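PDB 7LKK: aminofutalosine deaminase from Helicobacter pylori, which deaminates aminofutalosine in the menaquinone pathway, as a metal-dependent hydrolase of the amidohydrolase family with a bound iron(III) ion. Local coordinates for residues A[344-349]-A[401-406]; A[29-34]-A[360-365]; A[38-43]-A[56-61]. One frame throughout, in Å; residues are numbered along the deposited sequence.

Interaction 1 of 3, residues A[344-349]-A[401-406]; sequences AFLLSH and AILQFL
Leu346 and Leu406 mark the closest approach of the two helical backbones, and since their CA atoms stay 9.0 Å apart, side chains alone span the gap. The bridging group is a single methyl, Leu346 CD1. It reaches toward helix 401-408 because CG of Leu346 sits beside the backbone N and the chain then runs on extended (chi2 179°). Opposite it lie two leucines one helical turn apart. Leu403 CD1 meets Leu346 CD1 at 4.1 Å, the two side chains crossing obliquely, whereas Leu406 offers its CB, 4.2 Å from the same Leu346 CD1, and its side chain stands nearly perpendicular to that of Leu346. The family is built on a TIM barrel, and helix 338-348 follows the barrel strand 323-325, so the contact joins a helix of the barrel to the last helix of the chain, 401-408. A polar tie accompanies it, Arg343 NH1 donating to Leu406 O. Within helix 338-348, Ser348 OG donates to Ala344 O at 2.7 Å, from above the carbonyl plane. The dimer partner adds its own grip: Arg304 NE of the second subunit bonds to Leu346 O, and Tyr93 of that subunit packs on Leu403.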
ATOM      1  N   ALA A 344       3.870  -0.731  -1.842  1.00 18.46           N
ATOM      2  CA  ALA A 344       3.574   0.698  -1.853  1.00 16.02           C
ATOM      3  C   ALA A 344       4.124   1.346  -3.116  1.00 15.68           C
ATOM      4  O   ALA A 344       3.481   2.219  -3.709  1.00 15.48           O
ATOM      5  CB  ALA A 344       4.153   1.372  -0.607  1.00 16.87           C
ATOM      6  N   PHE A 345       5.311   0.910  -3.544  1.00 15.02           N
ATOM      7  CA  PHE A 345       5.915   1.402  -4.778  1.00 16.07           C
ATOM      8  C   PHE A 345       5.014   1.128  -5.978  1.00 18.13           C
ATOM      9  O   PHE A 345       4.827   1.998  -6.838  1.00 17.20           O
ATOM     10  CB  PHE A 345       7.289   0.746  -4.950  1.00 16.60           C
ATOM     11  CG  PHE A 345       8.060   1.208  -6.154  1.00 16.29           C
ATOM     12  CD1 PHE A 345       8.713   2.430  -6.153  1.00 17.59           C
ATOM     13  CD2 PHE A 345       8.168   0.396  -7.274  1.00 19.68           C
ATOM     14  CE1 PHE A 345       9.441   2.846  -7.259  1.00 17.67           C
ATOM     15  CE2 PHE A 345       8.889   0.805  -8.379  1.00 17.76           C
ATOM     16  CZ  PHE A 345       9.527   2.031  -8.371  1.00 21.05           C
ATOM     17  N   LEU A 346       4.438  -0.075  -6.046  1.00 16.79           N
ATOM     18  CA  LEU A 346       3.529  -0.400  -7.142  1.00 16.68           C
ATOM     19  C   LEU A 346       2.308   0.511  -7.135  1.00 19.60           C
ATOM     20  O   LEU A 346       1.797   0.886  -8.196  1.00 18.36           O
ATOM     21  CB  LEU A 346       3.109  -1.866  -7.058  1.00 18.92           C
ATOM     22  CG  LEU A 346       4.220  -2.910  -7.184  1.00 18.30           C
ATOM     23  CD1 LEU A 346       3.646  -4.318  -7.066  1.00 18.85           C
ATOM     24  CD2 LEU A 346       4.985  -2.744  -8.495  1.00 18.27           C
ATOM     25  N   LEU A 347       1.830   0.883  -5.945  1.00 19.49           N
ATOM     26  CA  LEU A 347       0.655   1.737  -5.835  1.00 18.07           C
ATOM     27  C   LEU A 347       0.958   3.203  -6.109  1.00 21.10           C
ATOM     28  O   LEU A 347       0.035   3.963  -6.420  1.00 21.49           O
ATOM     29  CB  LEU A 347       0.038   1.601  -4.441  1.00 20.22           C
ATOM     30  CG  LEU A 347      -0.532   0.229  -4.081  1.00 20.73           C
ATOM     31  CD1 LEU A 347      -0.859   0.164  -2.600  1.00 22.89           C
ATOM     32  CD2 LEU A 347      -1.765  -0.074  -4.920  1.00 20.50           C
ATOM     33  N   SER A 348       2.222   3.612  -6.021  1.00 20.32           N
ATOM     34  CA  SER A 348       2.600   5.018  -6.075  1.00 21.94           C
ATOM     35  C   SER A 348       2.941   5.507  -7.477  1.00 21.70           C
ATOM     36  O   SER A 348       3.214   6.699  -7.646  1.00 23.40           O
ATOM     37  CB  SER A 348       3.796   5.272  -5.149  1.00 17.94           C
ATOM     38  OG  SER A 348       3.492   4.903  -3.815  1.00 17.77           O
ATOM     39  N   HIS A 349       2.934   4.633  -8.481  1.00 22.11           N
ATOM     40  CA  HIS A 349       3.305   5.023  -9.835  1.00 26.77           C
ATOM     41  C   HIS A 349       2.347   4.395 -10.835  1.00 20.60           C
ATOM     42  O   HIS A 349       1.958   3.234 -10.687  1.00 24.88           O
ATOM     43  CB  HIS A 349       4.748   4.616 -10.145  1.00 19.51           C
ATOM     44  CG  HIS A 349       5.738   5.104  -9.134  1.00 21.19           C
ATOM     45  ND1 HIS A 349       6.370   6.323  -9.241  1.00 18.50           N
ATOM     46  CD2 HIS A 349       6.197   4.541  -7.991  1.00 16.98           C
ATOM     47  CE1 HIS A 349       7.182   6.487  -8.211  1.00 19.83           C
ATOM     48  NE2 HIS A 349       7.094   5.421  -7.437  1.00 17.52           N
ATOM     49  N   ALA A 401       5.095 -14.020 -12.944  1.00 19.18           N
ATOM     50  CA  ALA A 401       5.812 -14.493 -11.763  1.00 21.83           C
ATOM     51  C   ALA A 401       6.306 -13.337 -10.899  1.00 18.50           C
ATOM     52  O   ALA A 401       6.157 -13.359  -9.672  1.00 17.73           O
ATOM     53  CB  ALA A 401       6.982 -15.383 -12.186  1.00 21.04           C
ATOM     54  N   ILE A 402       6.917 -12.328 -11.522  1.00 18.58           N
ATOM     55  CA  ILE A 402       7.510 -11.233 -10.757  1.00 18.14           C
ATOM     56  C   ILE A 402       6.431 -10.418 -10.054  1.00 16.63           C
ATOM     57  O   ILE A 402       6.568 -10.067  -8.875  1.00 18.45           O
ATOM     58  CB  ILE A 402       8.381 -10.355 -11.672  1.00 17.35           C
ATOM     59  CG1 ILE A 402       9.667 -11.091 -12.050  1.00 19.55           C
ATOM     60  CG2 ILE A 402       8.701  -9.027 -10.998  1.00 15.46           C
ATOM     61  CD1 ILE A 402      10.389 -10.483 -13.226  1.00 21.28           C
ATOM     62  N   LEU A 403       5.348 -10.094 -10.763  1.00 16.93           N
ATOM     63  CA  LEU A 403       4.278  -9.304 -10.158  1.00 18.18           C
ATOM     64  C   LEU A 403       3.562 -10.086  -9.061  1.00 20.05           C
ATOM     65  O   LEU A 403       3.327  -9.560  -7.967  1.00 18.43           O
ATOM     66  CB  LEU A 403       3.291  -8.846 -11.230  1.00 14.48           C
ATOM     67  CG  LEU A 403       2.003  -8.193 -10.720  1.00 15.09           C
ATOM     68  CD1 LEU A 403       2.306  -6.959  -9.883  1.00 21.36           C
ATOM     69  CD2 LEU A 403       1.080  -7.846 -11.878  1.00 16.41           C
ATOM     70  N   GLN A 404       3.208 -11.347  -9.333  1.00 17.79           N
ATOM     71  CA  GLN A 404       2.532 -12.157  -8.321  1.00 17.29           C
ATOM     72  C   GLN A 404       3.418 -12.360  -7.098  1.00 20.00           C
ATOM     73  O   GLN A 404       2.924 -12.394  -5.964  1.00 18.83           O
ATOM     74  CB  GLN A 404       2.114 -13.508  -8.905  1.00 18.89           C
ATOM     75  CG  GLN A 404       1.136 -13.421 -10.068  1.00 22.88           C
ATOM     76  CD  GLN A 404      -0.265 -13.032  -9.644  1.00 21.95           C
ATOM     77  OE1 GLN A 404      -0.614 -13.100  -8.464  1.00 23.18           O
ATOM     78  NE2 GLN A 404      -1.078 -12.624 -10.609  1.00 26.50           N
ATOM     79  N   PHE A 405       4.728 -12.509  -7.310  1.00 17.01           N
ATOM     80  CA  PHE A 405       5.654 -12.598  -6.186  1.00 17.02           C
ATOM     81  C   PHE A 405       5.586 -11.343  -5.322  1.00 17.67           C
ATOM     82  O   PHE A 405       5.456 -11.428  -4.096  1.00 17.85           O
ATOM     83  CB  PHE A 405       7.081 -12.820  -6.691  1.00 20.13           C
ATOM     84  CG  PHE A 405       8.131 -12.631  -5.632  1.00 16.70           C
ATOM     85  CD1 PHE A 405       8.448 -13.662  -4.764  1.00 18.91           C
ATOM     86  CD2 PHE A 405       8.791 -11.420  -5.495  1.00 18.19           C
ATOM     87  CE1 PHE A 405       9.409 -13.491  -3.784  1.00 20.95           C
ATOM     88  CE2 PHE A 405       9.752 -11.245  -4.517  1.00 20.38           C
ATOM     89  CZ  PHE A 405      10.060 -12.282  -3.662  1.00 20.37           C
ATOM     90  N   LEU A 406       5.687 -10.167  -5.947  1.00 17.86           N
ATOM     91  CA  LEU A 406       5.648  -8.918  -5.193  1.00 17.37           C
ATOM     92  C   LEU A 406       4.323  -8.744  -4.463  1.00 20.40           C
ATOM     93  O   LEU A 406       4.284  -8.154  -3.377  1.00 21.48           O
ATOM     94  CB  LEU A 406       5.898  -7.731  -6.125  1.00 19.14           C
ATOM     95  CG  LEU A 406       7.316  -7.601  -6.690  1.00 24.24           C
ATOM     96  CD1 LEU A 406       7.412  -6.419  -7.644  1.00 23.19           C
ATOM     97  CD2 LEU A 406       8.334  -7.472  -5.567  1.00 20.21           C
TER

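Interaction 2 of 3, residues A[29-34]-A[360-365]; sequences EKCEVL and ALLGAT
Different first torsions bring two successive leucines, Leu361 and Leu362, onto Cys31: Leu361 places CG opposite the backbone N (chi1 178°), whereas Leu362 holds it beside that nitrogen (chi1 -65°). The two branches therefore converge on one sulfur. Cys31 SG lies 3.9 Å from Leu361 CD2 and 4.0 Å from Leu362 CD2, an apolar contact in which the thiol behaves as a buried hydrophobic group. Cys31 itself has a left-handed helical backbone conformation, which turns the loop before strand 33-34 begins. The other methyl of Leu362 serves a different residue: CD1 is 3.7 Å from Glu29 O and equally near Glu29 OE1. That carboxylate folds back over the leucine through a bend at chi2, although the CB of Glu29 heads away from the helix. Its charge is met beyond the leucine, by a salt bridge from OE2 to Arg366 and a hydrogen bond between OE1 and His367, both in helix 366-371. Near the C-terminal end of helix 353-364, Leu361 O accepts two bonds from opposite faces of its plane, from Ala364 N at 3.1 Å and Thr365 OG1 at 2.9 Å, so the threonine hydroxyl ties the junction between the two helices back to the preceding turn. Around this cluster, Ile402 of helix 401-408 packs against Cys31, Val33 and Leu361, Phe25 of strand 23-25 touches Val33 and Leu361, and helix 338-348 lies against Ala360 and Ala364.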
ATOM      1  N   GLU A  29      19.887  -7.296 -15.289  1.00 26.97           N
ATOM      2  CA  GLU A  29      19.153  -6.159 -15.830  1.00 26.86           C
ATOM      3  C   GLU A  29      18.062  -6.603 -16.795  1.00 27.93           C
ATOM      4  O   GLU A  29      17.068  -5.889 -16.965  1.00 33.05           O
ATOM      5  CB  GLU A  29      20.108  -5.181 -16.519  1.00 33.74           C
ATOM      6  CG  GLU A  29      21.057  -4.443 -15.573  1.00 31.42           C
ATOM      7  CD  GLU A  29      20.348  -3.675 -14.462  1.00 32.78           C
ATOM      8  OE1 GLU A  29      19.219  -3.189 -14.682  1.00 27.06           O
ATOM      9  OE2 GLU A  29      20.928  -3.555 -13.362  1.00 33.77           O
ATOM     10  N   LYS A  30      18.221  -7.776 -17.417  1.00 29.11           N
ATOM     11  CA  LYS A  30      17.154  -8.367 -18.213  1.00 28.57           C
ATOM     12  C   LYS A  30      15.994  -8.855 -17.350  1.00 30.53           C
ATOM     13  O   LYS A  30      14.891  -9.050 -17.870  1.00 30.65           O
ATOM     14  CB  LYS A  30      17.708  -9.528 -19.040  1.00 31.77           C
ATOM     15  CG  LYS A  30      18.431  -9.095 -20.297  1.00 35.75           C
ATOM     16  CD  LYS A  30      19.103 -10.273 -20.985  1.00 29.89           C
ATOM     17  CE  LYS A  30      18.131 -11.416 -21.223  1.00 36.15           C
ATOM     18  NZ  LYS A  30      18.793 -12.569 -21.901  1.00 37.82           N
ATOM     19  N   CYS A  31      16.228  -9.059 -16.049  1.00 28.47           N
ATOM     20  CA  CYS A  31      15.222  -9.585 -15.124  1.00 24.27           C
ATOM     21  C   CYS A  31      14.743 -10.965 -15.571  1.00 27.69           C
ATOM     22  O   CYS A  31      13.545 -11.234 -15.679  1.00 25.32           O
ATOM     23  CB  CYS A  31      14.054  -8.607 -14.970  1.00 30.89           C
ATOM     24  SG  CYS A  31      13.359  -8.559 -13.315  1.00 41.83           S
ATOM     25  N   GLU A  32      15.706 -11.848 -15.824  1.00 23.70           N
ATOM     26  CA  GLU A  32      15.412 -13.182 -16.330  1.00 24.29           C
ATOM     27  C   GLU A  32      14.663 -14.016 -15.299  1.00 23.00           C
ATOM     28  O   GLU A  32      14.983 -13.996 -14.107  1.00 20.49           O
ATOM     29  CB  GLU A  32      16.710 -13.885 -16.722  1.00 22.03           C
ATOM     30  CG  GLU A  32      16.628 -14.701 -17.992  1.00 26.24           C
ATOM     31  CD  GLU A  32      17.999 -15.104 -18.493  1.00 24.59           C
ATOM     32  OE1 GLU A  32      18.886 -14.228 -18.545  1.00 21.72           O
ATOM     33  OE2 GLU A  32      18.190 -16.293 -18.824  1.00 32.53           O
ATOM     34  N   VAL A  33      13.654 -14.749 -15.766  1.00 20.70           N
ATOM     35  CA  VAL A  33      12.901 -15.686 -14.942  1.00 18.67           C
ATOM     36  C   VAL A  33      13.093 -17.078 -15.522  1.00 22.16           C
ATOM     37  O   VAL A  33      12.858 -17.297 -16.716  1.00 24.37           O
ATOM     38  CB  VAL A  33      11.407 -15.322 -14.877  1.00 19.84           C
ATOM     39  CG1 VAL A  33      10.645 -16.376 -14.087  1.00 20.93           C
ATOM     40  CG2 VAL A  33      11.221 -13.946 -14.249  1.00 20.04           C
ATOM     41  N   LEU A  34      13.516 -18.015 -14.681  1.00 24.54           N
ATOM     42  CA  LEU A  34      13.818 -19.371 -15.106  1.00 25.03           C
ATOM     43  C   LEU A  34      12.991 -20.362 -14.300  1.00 25.63           C
ATOM     44  O   LEU A  34      12.746 -20.156 -13.107  1.00 24.04           O
ATOM     45  CB  LEU A  34      15.311 -19.676 -14.952  1.00 26.36           C
ATOM     46  CG  LEU A  34      16.217 -18.813 -15.832  1.00 26.04           C
ATOM     47  CD1 LEU A  34      17.678 -18.965 -15.429  1.00 26.47           C
ATOM     48  CD2 LEU A  34      16.019 -19.168 -17.299  1.00 26.92           C
ATOM     49  N   ALA A 360      10.610  -2.554  -9.748  1.00 17.33           N
ATOM     50  CA  ALA A 360      10.558  -2.750  -8.302  1.00 16.79           C
ATOM     51  C   ALA A 360      11.504  -3.860  -7.861  1.00 22.03           C
ATOM     52  O   ALA A 360      12.252  -3.704  -6.887  1.00 16.84           O
ATOM     53  CB  ALA A 360       9.123  -3.060  -7.869  1.00 18.59           C
ATOM     54  N   LEU A 361      11.499  -4.986  -8.580  1.00 16.08           N
ATOM     55  CA  LEU A 361      12.352  -6.111  -8.206  1.00 17.90           C
ATOM     56  C   LEU A 361      13.828  -5.757  -8.347  1.00 15.02           C
ATOM     57  O   LEU A 361      14.626  -6.013  -7.437  1.00 17.32           O
ATOM     58  CB  LEU A 361      12.008  -7.338  -9.052  1.00 16.37           C
ATOM     59  CG  LEU A 361      12.862  -8.587  -8.817  1.00 20.30           C
ATOM     60  CD1 LEU A 361      12.814  -9.006  -7.356  1.00 16.96           C
ATOM     61  CD2 LEU A 361      12.410  -9.733  -9.719  1.00 18.96           C
ATOM     62  N   LEU A 362      14.216  -5.183  -9.490  1.00 16.23           N
ATOM     63  CA  LEU A 362      15.601  -4.761  -9.665  1.00 15.15           C
ATOM     64  C   LEU A 362      15.967  -3.644  -8.695  1.00 16.19           C
ATOM     65  O   LEU A 362      17.120  -3.553  -8.256  1.00 14.63           O
ATOM     66  CB  LEU A 362      15.844  -4.314 -11.108  1.00 17.14           C
ATOM     67  CG  LEU A 362      15.702  -5.398 -12.180  1.00 22.66           C
ATOM     68  CD1 LEU A 362      16.075  -4.862 -13.554  1.00 24.24           C
ATOM     69  CD2 LEU A 362      16.539  -6.614 -11.824  1.00 19.75           C
ATOM     70  N   GLY A 363      15.004  -2.783  -8.358  1.00 18.71           N
ATOM     71  CA  GLY A 363      15.236  -1.756  -7.358  1.00 14.71           C
ATOM     72  C   GLY A 363      15.515  -2.303  -5.975  1.00 17.52           C
ATOM     73  O   GLY A 363      16.127  -1.612  -5.153  1.00 19.21           O
ATOM     74  N   ALA A 364      15.071  -3.527  -5.694  1.00 16.84           N
ATOM     75  CA  ALA A 364      15.285  -4.156  -4.401  1.00 14.66           C
ATOM     76  C   ALA A 364      16.446  -5.138  -4.398  1.00 16.87           C
ATOM     77  O   ALA A 364      16.772  -5.681  -3.338  1.00 18.83           O
ATOM     78  CB  ALA A 364      14.014  -4.881  -3.946  1.00 16.02           C
ATOM     79  N   THR A 365      17.065  -5.393  -5.551  1.00 15.84           N
ATOM     80  CA  THR A 365      18.141  -6.372  -5.620  1.00 17.65           C
ATOM     81  C   THR A 365      19.386  -5.782  -6.273  1.00 20.76           C
ATOM     82  O   THR A 365      20.221  -5.180  -5.589  1.00 19.13           O
ATOM     83  CB  THR A 365      17.683  -7.627  -6.373  1.00 18.20           C
ATOM     84  OG1 THR A 365      17.223  -7.272  -7.684  1.00 15.48           O
ATOM     85  CG2 THR A 365      16.555  -8.324  -5.615  1.00 14.99           C
TER

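Interaction 3 of 3, residues A[38-43]-A[56-61]; sequences GVVFDE and LKYPHL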
ATOM      1  N   GLY A  38      18.278 -24.249 -10.510  1.00 26.11           N
ATOM      2  CA  GLY A  38      18.946 -24.477  -9.250  1.00 20.75           C
ATOM      3  C   GLY A  38      20.267 -23.727  -9.199  1.00 18.95           C
ATOM      4  O   GLY A  38      20.746 -23.210 -10.209  1.00 19.97           O
ATOM      5  N   VAL A  39      20.829 -23.669  -7.996  1.00 23.43           N
ATOM      6  CA  VAL A  39      22.064 -22.931  -7.741  1.00 24.35           C
ATOM      7  C   VAL A  39      22.971 -23.782  -6.862  1.00 23.05           C
ATOM      8  O   VAL A  39      22.539 -24.284  -5.819  1.00 29.03           O
ATOM      9  CB  VAL A  39      21.794 -21.572  -7.063  1.00 24.84           C
ATOM     10  CG1 VAL A  39      23.107 -20.897  -6.688  1.00 17.72           C
ATOM     11  CG2 VAL A  39      20.967 -20.671  -7.968  1.00 25.53           C
ATOM     12  N   VAL A  40      24.221 -23.951  -7.285  1.00 23.13           N
ATOM     13  CA  VAL A  40      25.267 -24.533  -6.452  1.00 23.61           C
ATOM     14  C   VAL A  40      26.026 -23.392  -5.798  1.00 21.22           C
ATOM     15  O   VAL A  40      26.415 -22.430  -6.474  1.00 24.20           O
ATOM     16  CB  VAL A  40      26.218 -25.422  -7.273  1.00 27.24           C
ATOM     17  CG1 VAL A  40      27.267 -26.051  -6.366  1.00 22.75           C
ATOM     18  CG2 VAL A  40      25.444 -26.493  -8.010  1.00 24.37           C
ATOM     19  N   PHE A  41      26.238 -23.486  -4.489  1.00 20.21           N
ATOM     20  CA  PHE A  41      26.886 -22.395  -3.779  1.00 26.22           C
ATOM     21  C   PHE A  41      27.597 -22.916  -2.541  1.00 29.36           C
ATOM     22  O   PHE A  41      27.143 -23.863  -1.894  1.00 28.60           O
ATOM     23  CB  PHE A  41      25.876 -21.308  -3.381  1.00 27.55           C
ATOM     24  CG  PHE A  41      24.820 -21.775  -2.412  1.00 25.56           C
ATOM     25  CD1 PHE A  41      23.702 -22.462  -2.858  1.00 25.81           C
ATOM     26  CD2 PHE A  41      24.939 -21.512  -1.056  1.00 27.51           C
ATOM     27  CE1 PHE A  41      22.730 -22.887  -1.968  1.00 29.73           C
ATOM     28  CE2 PHE A  41      23.969 -21.933  -0.161  1.00 24.27           C
ATOM     29  CZ  PHE A  41      22.863 -22.619  -0.619  1.00 26.63           C
ATOM     30  N   ASP A  42      28.730 -22.286  -2.230  1.00 27.08           N
ATOM     31  CA  ASP A  42      29.329 -22.388  -0.908  1.00 27.26           C
ATOM     32  C   ASP A  42      29.125 -21.041  -0.225  1.00 28.99           C
ATOM     33  O   ASP A  42      27.990 -20.685   0.108  1.00 28.54           O
ATOM     34  CB  ASP A  42      30.813 -22.764  -0.991  1.00 30.09           C
ATOM     35  CG  ASP A  42      31.517 -22.127  -2.177  1.00 28.46           C
ATOM     36  OD1 ASP A  42      31.282 -20.930  -2.443  1.00 31.11           O
ATOM     37  OD2 ASP A  42      32.309 -22.825  -2.845  1.00 31.68           O
ATOM     38  N   GLU A  43      30.195 -20.264  -0.054  1.00 27.11           N
ATOM     39  CA  GLU A  43      30.030 -18.873   0.346  1.00 26.24           C
ATOM     40  C   GLU A  43      29.677 -17.981  -0.837  1.00 23.35           C
ATOM     41  O   GLU A  43      29.067 -16.923  -0.644  1.00 28.49           O
ATOM     42  CB  GLU A  43      31.298 -18.354   1.029  1.00 33.39           C
ATOM     43  CG  GLU A  43      31.512 -18.901   2.432  1.00 35.16           C
ATOM     44  CD  GLU A  43      32.436 -20.103   2.457  1.00 40.41           C
ATOM     45  OE1 GLU A  43      32.797 -20.597   1.368  1.00 42.41           O
ATOM     46  OE2 GLU A  43      32.795 -20.558   3.562  1.00 45.42           O
ATOM     47  N   LEU A  56      22.408 -34.330 -11.168  1.00 28.76           N
ATOM     48  CA  LEU A  56      23.145 -35.389 -11.851  1.00 30.66           C
ATOM     49  C   LEU A  56      24.625 -35.044 -11.957  1.00 31.76           C
ATOM     50  O   LEU A  56      25.487 -35.915 -11.779  1.00 32.62           O
ATOM     51  CB  LEU A  56      22.556 -35.629 -13.240  1.00 28.35           C
ATOM     52  CG  LEU A  56      21.082 -36.024 -13.327  1.00 30.23           C
ATOM     53  CD1 LEU A  56      20.621 -36.021 -14.776  1.00 28.73           C
ATOM     54  CD2 LEU A  56      20.846 -37.383 -12.688  1.00 31.90           C
ATOM     55  N   LYS A  57      24.938 -33.779 -12.248  1.00 28.07           N
ATOM     56  CA  LYS A  57      26.328 -33.354 -12.356  1.00 30.98           C
ATOM     57  C   LYS A  57      27.041 -33.408 -11.011  1.00 28.79           C
ATOM     58  O   LYS A  57      28.247 -33.680 -10.961  1.00 33.66           O
ATOM     59  CB  LYS A  57      26.389 -31.943 -12.943  1.00 32.09           C
ATOM     60  CG  LYS A  57      27.789 -31.404 -13.174  1.00 28.75           C
ATOM     61  CD  LYS A  57      27.736 -30.065 -13.894  1.00 33.38           C
ATOM     62  CE  LYS A  57      29.126 -29.528 -14.186  1.00 27.48           C
ATOM     63  NZ  LYS A  57      29.073 -28.264 -14.971  1.00 27.94           N
ATOM     64  N   TYR A  58      26.321 -33.160  -9.919  1.00 29.42           N
ATOM     65  CA  TYR A  58      26.886 -33.146  -8.569  1.00 31.18           C
ATOM     66  C   TYR A  58      26.051 -34.042  -7.664  1.00 31.69           C
ATOM     67  O   TYR A  58      25.323 -33.561  -6.786  1.00 35.07           O
ATOM     68  CB  TYR A  58      26.949 -31.719  -8.022  1.00 31.20           C
ATOM     69  CG  TYR A  58      27.774 -30.783  -8.873  1.00 28.26           C
ATOM     70  CD1 TYR A  58      29.155 -30.902  -8.926  1.00 32.30           C
ATOM     71  CD2 TYR A  58      27.172 -29.786  -9.629  1.00 26.99           C
ATOM     72  CE1 TYR A  58      29.915 -30.053  -9.704  1.00 37.29           C
ATOM     73  CE2 TYR A  58      27.925 -28.930 -10.412  1.00 28.87           C
ATOM     74  CZ  TYR A  58      29.296 -29.069 -10.444  1.00 30.90           C
ATOM     75  OH  TYR A  58      30.056 -28.221 -11.219  1.00 32.69           O
ATOM     76  N   PRO A  59      26.140 -35.364  -7.843  1.00 34.47           N
ATOM     77  CA  PRO A  59      25.240 -36.268  -7.104  1.00 27.98           C
ATOM     78  C   PRO A  59      25.559 -36.407  -5.623  1.00 33.77           C
ATOM     79  O   PRO A  59      24.723 -36.941  -4.882  1.00 35.36           O
ATOM     80  CB  PRO A  59      25.425 -37.606  -7.826  1.00 33.31           C
ATOM     81  CG  PRO A  59      26.801 -37.540  -8.405  1.00 30.00           C
ATOM     82  CD  PRO A  59      27.045 -36.094  -8.750  1.00 30.15           C
ATOM     83  N   HIS A  60      26.734 -35.973  -5.175  1.00 32.08           N
ATOM     84  CA  HIS A  60      27.122 -36.074  -3.778  1.00 32.59           C
ATOM     85  C   HIS A  60      26.908 -34.782  -3.000  1.00 34.02           C
ATOM     86  O   HIS A  60      26.988 -34.810  -1.775  1.00 36.20           O
ATOM     87  CB  HIS A  60      28.595 -36.470  -3.663  1.00 33.33           C
ATOM     88  CG  HIS A  60      28.889 -37.850  -4.153  1.00 39.80           C
ATOM     89  ND1 HIS A  60      28.525 -38.981  -3.456  1.00 41.27           N
ATOM     90  CD2 HIS A  60      29.526 -38.279  -5.267  1.00 39.53           C
ATOM     91  CE1 HIS A  60      28.927 -40.048  -4.121  1.00 38.65           C
ATOM     92  NE2 HIS A  60      29.536 -39.650  -5.224  1.00 46.00           N
ATOM     93  N   LEU A  61      26.588 -33.673  -3.651  1.00 32.63           N
ATOM     94  CA  LEU A  61      26.287 -32.441  -2.926  1.00 31.01           C
ATOM     95  C   LEU A  61      24.872 -32.512  -2.350  1.00 34.79           C
ATOM     96  O   LEU A  61      24.019 -33.221  -2.930  1.00 31.74           O
ATOM     97  CB  LEU A  61      26.414 -31.258  -3.879  1.00 29.18           C
ATOM     98  CG  LEU A  61      27.834 -30.968  -4.326  1.00 35.61           C
ATOM     99  CD1 LEU A  61      27.793 -29.696  -5.128  1.00 37.93           C
ATOM    100  CD2 LEU A  61      28.699 -30.839  -3.087  1.00 33.04           C
TER
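Val40 divides its two methyls between Tyr58 and Leu61, and its side chain crosses each of theirs at about a right angle. CG1, opposite the backbone N (chi1 -178°), meets Leu61 CD1 at 3.9 Å. CG2, on the other branch, lies 4.1 Å from Tyr58 CD2, approaching the ring obliquely at that carbon, next to CG. Tyr58 and Leu61 are the first and last residues of a type I beta turn, with a weak bond from Leu61 N to Tyr58 O (3.4 Å), which places both beside the same valine. That turn joins helix 51-57 to strand 62-66, an outer strand of the small four-stranded mixed sheet in which strand 37-41 has an inner place; the contact thus packs the turn on one side of the sheet. Phe41, the next residue of the strand, points to the other side and makes an edge-to-face contact with Phe416. Tyr58 has further partners: the aliphatic Lys57 CG rests 3.7 Å above one face, offset toward the rim, and the hydroxyl is hydrogen-bonded to Glu47, whose carboxylate also takes a salt bridge from Lys57. Ile18 of strand 17-21 packs on both Val40 and Tyr58, and Gln16 touches Val40 and Leu61.

Overall arrangement
Interactions 1 and 2 form one continuous apolar layer, their centres 12 Å apart: helix 401-408 also packs on segment 29-34, while Ala360 is met by Phe345 and Leu406. Consecutive helices 338-348 and 353-364 thus share helix 401-408 as a neighbour, and the segments of the two contacts alternate along the chain. Interaction 3 stands apart, its centre 24 Å from interaction 2 and 32 Å from interaction 1. It closes locally, between the two halves of interaction 2 in sequence. Interactions 1 and 2 thus join the N-terminal segment and the last helix to helices that follow the last barrel strand, while interaction 3 stays within the small sheet and its turn; all lie away from the iron site.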